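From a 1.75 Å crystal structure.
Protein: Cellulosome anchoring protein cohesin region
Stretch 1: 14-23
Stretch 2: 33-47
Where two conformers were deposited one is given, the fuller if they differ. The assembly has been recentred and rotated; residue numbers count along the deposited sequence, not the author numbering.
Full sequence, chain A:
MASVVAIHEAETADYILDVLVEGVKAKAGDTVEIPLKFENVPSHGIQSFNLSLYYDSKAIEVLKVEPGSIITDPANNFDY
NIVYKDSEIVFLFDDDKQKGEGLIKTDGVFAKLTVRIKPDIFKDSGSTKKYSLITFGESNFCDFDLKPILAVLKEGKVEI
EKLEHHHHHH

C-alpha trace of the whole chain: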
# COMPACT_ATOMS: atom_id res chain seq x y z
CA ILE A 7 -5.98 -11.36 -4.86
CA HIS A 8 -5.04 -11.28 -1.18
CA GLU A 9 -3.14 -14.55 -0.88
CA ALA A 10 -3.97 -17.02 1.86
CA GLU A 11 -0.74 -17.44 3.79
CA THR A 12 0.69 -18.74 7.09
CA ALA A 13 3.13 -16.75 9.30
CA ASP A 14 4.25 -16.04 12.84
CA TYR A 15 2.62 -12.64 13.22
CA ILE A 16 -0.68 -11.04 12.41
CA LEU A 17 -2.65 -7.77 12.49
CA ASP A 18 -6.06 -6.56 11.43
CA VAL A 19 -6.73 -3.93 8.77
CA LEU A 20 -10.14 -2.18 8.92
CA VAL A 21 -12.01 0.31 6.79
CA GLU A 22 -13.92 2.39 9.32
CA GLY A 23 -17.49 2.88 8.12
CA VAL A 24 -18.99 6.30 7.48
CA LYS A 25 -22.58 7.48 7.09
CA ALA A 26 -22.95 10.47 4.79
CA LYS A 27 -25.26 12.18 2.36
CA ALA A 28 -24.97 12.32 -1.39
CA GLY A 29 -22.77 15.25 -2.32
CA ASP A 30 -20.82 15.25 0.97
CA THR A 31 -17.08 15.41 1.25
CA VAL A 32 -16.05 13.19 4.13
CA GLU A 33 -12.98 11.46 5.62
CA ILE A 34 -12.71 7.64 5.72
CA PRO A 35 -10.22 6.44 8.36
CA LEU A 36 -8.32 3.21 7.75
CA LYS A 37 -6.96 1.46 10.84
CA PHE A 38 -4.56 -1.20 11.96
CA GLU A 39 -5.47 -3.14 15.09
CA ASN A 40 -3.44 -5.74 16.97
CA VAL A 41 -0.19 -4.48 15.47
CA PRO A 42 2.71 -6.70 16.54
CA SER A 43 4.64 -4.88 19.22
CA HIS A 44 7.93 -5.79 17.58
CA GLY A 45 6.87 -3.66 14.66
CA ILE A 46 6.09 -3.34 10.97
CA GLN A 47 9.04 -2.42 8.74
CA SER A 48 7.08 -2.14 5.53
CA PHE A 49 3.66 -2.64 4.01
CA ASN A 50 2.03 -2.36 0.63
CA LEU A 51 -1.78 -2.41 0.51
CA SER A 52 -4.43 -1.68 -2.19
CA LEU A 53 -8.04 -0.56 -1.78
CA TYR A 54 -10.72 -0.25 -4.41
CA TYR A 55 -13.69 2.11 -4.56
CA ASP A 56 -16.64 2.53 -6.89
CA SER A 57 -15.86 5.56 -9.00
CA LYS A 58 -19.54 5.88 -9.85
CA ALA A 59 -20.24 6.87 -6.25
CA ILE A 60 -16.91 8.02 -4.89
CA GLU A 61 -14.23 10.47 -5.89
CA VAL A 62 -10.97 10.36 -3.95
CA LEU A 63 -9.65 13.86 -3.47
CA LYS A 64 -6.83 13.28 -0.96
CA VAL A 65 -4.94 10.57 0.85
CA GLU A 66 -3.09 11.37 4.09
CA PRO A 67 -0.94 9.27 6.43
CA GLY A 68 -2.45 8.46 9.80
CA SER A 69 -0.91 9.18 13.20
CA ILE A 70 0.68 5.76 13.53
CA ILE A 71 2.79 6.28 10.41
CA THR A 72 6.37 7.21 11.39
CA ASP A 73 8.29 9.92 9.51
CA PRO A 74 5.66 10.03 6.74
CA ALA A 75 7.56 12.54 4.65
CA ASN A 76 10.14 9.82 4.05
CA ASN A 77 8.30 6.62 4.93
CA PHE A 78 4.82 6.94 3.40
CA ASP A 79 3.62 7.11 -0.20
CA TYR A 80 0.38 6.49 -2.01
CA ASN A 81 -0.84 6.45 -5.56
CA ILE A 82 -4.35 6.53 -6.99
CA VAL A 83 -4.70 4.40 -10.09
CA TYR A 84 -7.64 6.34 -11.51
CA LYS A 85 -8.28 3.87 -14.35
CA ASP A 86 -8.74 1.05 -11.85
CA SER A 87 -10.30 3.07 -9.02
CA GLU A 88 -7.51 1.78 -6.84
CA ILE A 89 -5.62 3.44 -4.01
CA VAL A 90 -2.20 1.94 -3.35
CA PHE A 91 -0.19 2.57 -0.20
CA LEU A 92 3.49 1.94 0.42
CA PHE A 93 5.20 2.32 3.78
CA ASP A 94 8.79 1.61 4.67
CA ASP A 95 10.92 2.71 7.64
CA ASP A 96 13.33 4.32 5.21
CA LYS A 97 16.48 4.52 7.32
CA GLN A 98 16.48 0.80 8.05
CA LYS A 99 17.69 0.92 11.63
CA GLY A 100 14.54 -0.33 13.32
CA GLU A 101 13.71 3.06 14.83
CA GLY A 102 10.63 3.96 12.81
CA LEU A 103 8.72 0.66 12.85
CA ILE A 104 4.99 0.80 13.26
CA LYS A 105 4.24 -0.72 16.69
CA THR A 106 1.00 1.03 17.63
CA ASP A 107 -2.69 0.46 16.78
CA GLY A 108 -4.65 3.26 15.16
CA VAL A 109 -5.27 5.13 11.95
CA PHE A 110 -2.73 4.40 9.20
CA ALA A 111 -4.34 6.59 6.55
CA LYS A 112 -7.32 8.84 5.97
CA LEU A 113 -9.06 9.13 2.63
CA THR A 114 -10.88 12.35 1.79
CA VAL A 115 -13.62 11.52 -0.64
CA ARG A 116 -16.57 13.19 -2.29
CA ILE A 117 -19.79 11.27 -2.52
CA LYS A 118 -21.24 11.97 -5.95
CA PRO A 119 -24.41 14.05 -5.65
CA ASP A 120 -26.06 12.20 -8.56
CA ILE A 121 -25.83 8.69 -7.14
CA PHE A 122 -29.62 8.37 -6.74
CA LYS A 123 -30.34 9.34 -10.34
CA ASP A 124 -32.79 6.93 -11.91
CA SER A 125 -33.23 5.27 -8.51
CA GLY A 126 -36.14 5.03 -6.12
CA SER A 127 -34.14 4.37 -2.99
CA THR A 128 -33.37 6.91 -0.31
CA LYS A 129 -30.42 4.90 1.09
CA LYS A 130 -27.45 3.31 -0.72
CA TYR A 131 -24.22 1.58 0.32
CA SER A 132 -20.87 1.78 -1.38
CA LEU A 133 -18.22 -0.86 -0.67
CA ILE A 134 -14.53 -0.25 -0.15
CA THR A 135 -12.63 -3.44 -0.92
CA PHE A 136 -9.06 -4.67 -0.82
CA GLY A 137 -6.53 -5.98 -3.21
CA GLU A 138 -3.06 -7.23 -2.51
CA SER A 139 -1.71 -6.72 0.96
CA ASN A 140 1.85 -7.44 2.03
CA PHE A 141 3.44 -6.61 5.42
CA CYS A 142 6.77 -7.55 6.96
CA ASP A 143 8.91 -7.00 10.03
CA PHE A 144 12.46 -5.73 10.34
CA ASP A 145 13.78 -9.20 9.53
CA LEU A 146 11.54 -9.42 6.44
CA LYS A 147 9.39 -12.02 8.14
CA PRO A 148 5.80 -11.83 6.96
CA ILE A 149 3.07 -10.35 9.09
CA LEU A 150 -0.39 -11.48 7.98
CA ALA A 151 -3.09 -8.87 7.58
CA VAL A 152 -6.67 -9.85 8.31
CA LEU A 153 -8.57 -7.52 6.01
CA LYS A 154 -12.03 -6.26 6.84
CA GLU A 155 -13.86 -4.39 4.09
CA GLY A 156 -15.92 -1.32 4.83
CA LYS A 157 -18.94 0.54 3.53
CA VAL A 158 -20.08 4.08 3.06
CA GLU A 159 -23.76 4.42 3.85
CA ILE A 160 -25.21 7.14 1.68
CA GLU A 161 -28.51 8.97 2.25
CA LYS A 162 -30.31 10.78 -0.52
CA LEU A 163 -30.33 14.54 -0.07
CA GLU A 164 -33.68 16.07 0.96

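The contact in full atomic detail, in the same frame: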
# COMPACT_ATOMS: atom_id res chain seq x y z
N ASP A 14 4.13 -16.04 11.41
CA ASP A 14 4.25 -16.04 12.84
C ASP A 14 3.55 -14.88 13.51
O ASP A 14 3.41 -14.85 14.72
CB ASP A 14 5.72 -16.01 13.24
CG ASP A 14 6.46 -17.25 12.85
OD1 ASP A 14 5.80 -18.25 12.50
OD2 ASP A 14 7.70 -17.26 12.87
N TYR A 15 3.18 -13.88 12.70
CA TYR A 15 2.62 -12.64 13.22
C TYR A 15 1.40 -12.23 12.40
O TYR A 15 1.26 -12.58 11.23
CB TYR A 15 3.62 -11.49 13.14
CG TYR A 15 4.97 -11.88 13.69
CD1 TYR A 15 5.14 -12.12 15.04
CD2 TYR A 15 6.04 -12.05 12.86
CE1 TYR A 15 6.39 -12.52 15.54
CE2 TYR A 15 7.27 -12.43 13.33
CZ TYR A 15 7.45 -12.67 14.66
OH TYR A 15 8.71 -13.04 15.08
N ILE A 16 0.55 -11.44 13.03
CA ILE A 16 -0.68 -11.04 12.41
C ILE A 16 -1.15 -9.67 12.93
O ILE A 16 -0.81 -9.25 14.04
CB ILE A 16 -1.75 -12.15 12.69
CG1 ILE A 16 -2.99 -11.98 11.84
CG2 ILE A 16 -2.10 -12.17 14.18
CD1 ILE A 16 -3.62 -13.34 11.44
N LEU A 17 -1.90 -8.96 12.08
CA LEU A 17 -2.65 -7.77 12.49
C LEU A 17 -3.96 -7.74 11.72
O LEU A 17 -4.24 -8.57 10.84
CB LEU A 17 -1.86 -6.48 12.26
CG LEU A 17 -1.38 -6.25 10.83
CD1 LEU A 17 -2.43 -5.66 9.98
CD2 LEU A 17 -0.13 -5.36 10.86
N ASP A 18 -4.79 -6.77 12.08
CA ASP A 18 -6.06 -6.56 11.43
C ASP A 18 -6.04 -5.20 10.74
O ASP A 18 -5.53 -4.23 11.31
CB ASP A 18 -7.20 -6.56 12.45
CG ASP A 18 -7.41 -7.92 13.08
OD1 ASP A 18 -8.12 -8.73 12.49
OD2 ASP A 18 -6.86 -8.16 14.14
N VAL A 19 -6.59 -5.16 9.53
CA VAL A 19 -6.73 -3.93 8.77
C VAL A 19 -8.23 -3.68 8.57
O VAL A 19 -8.93 -4.55 8.04
CB VAL A 19 -6.03 -4.05 7.41
CG1 VAL A 19 -6.16 -2.78 6.64
CG2 VAL A 19 -4.57 -4.41 7.60
N LEU A 20 -8.70 -2.50 8.97
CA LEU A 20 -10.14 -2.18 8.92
C LEU A 20 -10.43 -0.90 8.16
O LEU A 20 -9.69 0.07 8.28
CB LEU A 20 -10.68 -2.01 10.33
CG LEU A 20 -10.44 -3.15 11.33
CD1 LEU A 20 -9.14 -2.94 12.07
CD2 LEU A 20 -11.59 -3.23 12.33
N VAL A 21 -11.47 -0.93 7.33
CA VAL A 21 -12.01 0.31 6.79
C VAL A 21 -13.09 0.75 7.76
O VAL A 21 -14.05 0.01 7.98
CB VAL A 21 -12.61 0.09 5.41
CG1 VAL A 21 -13.25 1.39 4.89
CG2 VAL A 21 -11.56 -0.41 4.44
N GLU A 22 -12.95 1.92 8.36
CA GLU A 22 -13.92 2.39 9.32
C GLU A 22 -15.12 3.02 8.61
O GLU A 22 -14.99 4.02 7.93
CB GLU A 22 -13.29 3.38 10.28
CG GLU A 22 -12.16 2.77 11.13
CD GLU A 22 -12.61 1.55 11.94
OE1 GLU A 22 -13.80 1.46 12.31
OE2 GLU A 22 -11.76 0.68 12.22
N GLY A 23 -16.30 2.44 8.81
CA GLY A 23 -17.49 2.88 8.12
C GLY A 23 -17.87 4.33 8.36
O GLY A 23 -17.62 4.88 9.42
N GLU A 33 -14.23 12.20 5.41
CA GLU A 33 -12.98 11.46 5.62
C GLU A 33 -13.30 10.00 5.96
O GLU A 33 -14.25 9.74 6.70
CB GLU A 33 -12.17 12.08 6.74
CG GLU A 33 -11.47 13.34 6.30
CD GLU A 33 -10.65 13.97 7.40
OE1 GLU A 33 -10.70 13.49 8.56
OE2 GLU A 33 -9.95 14.95 7.08
N ILE A 34 -12.58 9.05 5.36
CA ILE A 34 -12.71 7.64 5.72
C ILE A 34 -11.39 7.20 6.37
O ILE A 34 -10.36 7.16 5.71
CB ILE A 34 -13.00 6.76 4.48
CG1 ILE A 34 -14.31 7.18 3.80
CG2 ILE A 34 -13.07 5.28 4.88
CD1 ILE A 34 -14.52 6.50 2.52
N PRO A 35 -11.41 6.90 7.67
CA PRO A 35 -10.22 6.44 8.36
C PRO A 35 -10.01 4.96 8.09
O PRO A 35 -10.98 4.20 8.02
CB PRO A 35 -10.53 6.67 9.84
CG PRO A 35 -11.82 7.46 9.87
CD PRO A 35 -12.53 7.09 8.61
N LEU A 36 -8.74 4.59 7.93
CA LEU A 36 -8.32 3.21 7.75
C LEU A 36 -7.38 2.90 8.91
O LEU A 36 -6.49 3.69 9.22
CB LEU A 36 -7.58 3.07 6.40
CG LEU A 36 -8.30 3.68 5.21
CD1 LEU A 36 -7.44 3.60 3.97
CD2 LEU A 36 -9.63 3.01 4.95
N LYS A 37 -7.60 1.76 9.57
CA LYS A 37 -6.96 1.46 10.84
C LYS A 37 -6.23 0.14 10.79
O LYS A 37 -6.60 -0.74 10.03
CB LYS A 37 -7.99 1.36 11.96
CG LYS A 37 -8.49 2.69 12.50
CD LYS A 37 -9.38 2.46 13.72
CE LYS A 37 -8.56 1.98 14.92
NZ LYS A 37 -9.34 1.10 15.86
N PHE A 38 -5.19 0.05 11.61
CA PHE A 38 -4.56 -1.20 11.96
C PHE A 38 -4.90 -1.46 13.42
O PHE A 38 -4.82 -0.55 14.26
CB PHE A 38 -3.03 -1.10 11.91
CG PHE A 38 -2.44 -0.94 10.55
CD1 PHE A 38 -3.17 -1.24 9.39
CD2 PHE A 38 -1.11 -0.55 10.42
CE1 PHE A 38 -2.60 -1.08 8.15
CE2 PHE A 38 -0.53 -0.41 9.17
CZ PHE A 38 -1.28 -0.67 8.04
N GLU A 39 -5.27 -2.70 13.72
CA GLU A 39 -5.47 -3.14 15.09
C GLU A 39 -4.66 -4.39 15.34
O GLU A 39 -4.40 -5.16 14.41
CB GLU A 39 -6.96 -3.41 15.35
CG GLU A 39 -7.84 -2.16 15.36
CD GLU A 39 -9.32 -2.48 15.59
OE1 GLU A 39 -9.69 -3.67 15.66
OE2 GLU A 39 -10.11 -1.52 15.69
N ASN A 40 -4.26 -4.60 16.59
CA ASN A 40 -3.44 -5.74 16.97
C ASN A 40 -2.10 -5.76 16.22
O ASN A 40 -1.64 -6.80 15.78
CB ASN A 40 -4.22 -7.02 16.73
CG ASN A 40 -5.50 -7.04 17.53
OD1 ASN A 40 -5.48 -6.80 18.74
ND2 ASN A 40 -6.63 -7.23 16.85
N VAL A 41 -1.51 -4.58 16.07
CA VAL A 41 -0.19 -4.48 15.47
C VAL A 41 0.83 -5.21 16.34
O VAL A 41 0.88 -4.99 17.55
CB VAL A 41 0.22 -3.00 15.30
CG1 VAL A 41 1.65 -2.89 14.79
CG2 VAL A 41 -0.78 -2.28 14.37
N PRO A 42 1.66 -6.07 15.73
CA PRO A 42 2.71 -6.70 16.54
C PRO A 42 3.59 -5.66 17.21
O PRO A 42 4.08 -4.73 16.56
CB PRO A 42 3.52 -7.52 15.53
CG PRO A 42 2.49 -7.83 14.39
CD PRO A 42 1.65 -6.55 14.33
N SER A 43 3.84 -5.84 18.50
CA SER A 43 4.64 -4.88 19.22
C SER A 43 6.06 -4.82 18.72
O SER A 43 6.73 -3.81 18.91
CB SER A 43 4.61 -5.20 20.72
OG SER A 43 5.19 -6.46 20.96
N HIS A 44 6.56 -5.87 18.08
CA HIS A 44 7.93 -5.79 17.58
C HIS A 44 8.06 -5.01 16.28
O HIS A 44 9.17 -4.66 15.87
CB HIS A 44 8.62 -7.16 17.51
CG HIS A 44 8.32 -7.97 16.28
ND1 HIS A 44 7.15 -8.67 16.12
CD2 HIS A 44 9.10 -8.29 15.22
CE1 HIS A 44 7.19 -9.35 14.99
NE2 HIS A 44 8.37 -9.13 14.42
N GLY A 45 6.92 -4.71 15.66
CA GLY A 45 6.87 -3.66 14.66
C GLY A 45 6.84 -4.07 13.20
O GLY A 45 7.48 -5.04 12.79
N ILE A 46 6.10 -3.28 12.42
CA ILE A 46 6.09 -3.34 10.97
C ILE A 46 7.21 -2.47 10.37
O ILE A 46 7.31 -1.27 10.64
CB ILE A 46 4.75 -2.81 10.43
CG1 ILE A 46 3.58 -3.58 11.06
CG2 ILE A 46 4.67 -2.90 8.89
CD1 ILE A 46 2.25 -2.85 10.93
N GLN A 47 8.02 -3.10 9.54
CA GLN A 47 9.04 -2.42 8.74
C GLN A 47 8.46 -1.83 7.46
O GLN A 47 8.80 -0.70 7.05
CB GLN A 47 10.13 -3.44 8.39
CG GLN A 47 11.08 -3.03 7.28
CD GLN A 47 12.04 -1.95 7.73
OE1 GLN A 47 12.68 -2.09 8.77
NE2 GLN A 47 12.10 -0.87 6.99
O HOH W 1 -12.42 -0.64 14.71

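What joins the two backbones? Strands 15-21 and 33-39 run antiparallel, and their main chains trade hydrogen bonds at every second residue. Asp 18 N donates to Glu 39 O (2.9 Å) and Glu 39 N returns a bond to Asp 18 O (2.9 Å); two residues on, Leu 20 N reaches Lys 37 O (2.9 Å) and Lys 37 N reaches Leu 20 O (3.0 Å). Glu 22 N to Pro 35 O (3.0 Å) continues the ladder singly; Pro 35, with no N-H, could return nothing. At the intervening pairs, Val 19 with Phe 38 and Val 21 with Leu 36, the strands meet through weaker CA-H...O contacts, such as Phe 38 CA to Asp 18 O at 3.2 Å.

Which side chains are buried by the pairing? Val 19, Val 21, Leu 36 and Phe 38 share one face of the sheet, and all four are buried. Val 19 CG2 packs against Phe 38 CD1 at 3.9 Å, while Val 21 sends CG1 to Ile 34 CG2 (3.9 Å) and CG2 to Leu 36 CD2 (4.0 Å). Apolar groups suit this buried side. Leu 17 extends the apolar contact beyond the paired strands, its CD2 lying 3.5 Å from Ile 46 CD1.

How does the other face handle its charges? Asp 18, Leu 20, Lys 37 and Glu 39 lie here, all partly exposed, so polar ends can reach one another and solvent. Asn 40 ND2 donates to Asp 18 OD2 (2.9 Å), a side-chain bond just past the last backbone pair. Within its own strand, Lys 37 NZ forms a salt bridge with Glu 39 OE2 (2.7 Å). Glu 22 OE2 stands 4.4 Å from Lys 37 NZ, too far for a salt bridge, and 4.4 Å from Glu 39 OE2. A water donates to both like-charged carboxylates, 2.9 Å from Glu 22 OE2 and 2.7 Å from Glu 39 OE2, bridging them. Leu 20 packs under the end of Glu 39, its CD1 3.6 Å from Glu 39 CD.

What closes the contact beyond the strands? The type I turn from Pro 42 to Gly 45, held by Gly 45 N to Pro 42 O (3.0 Å), places His 44 beside Tyr 15. The edge of the histidine points toward the tyrosine face, with CE1 of His 44 3.3 Å from CE1 of Tyr 15. Pro 42 packs alongside, its CG 4.0 Å from Tyr 15 CB. Gly 45 suits its backbone angles, at which a CB would be jammed against the preceding carbonyl oxygen.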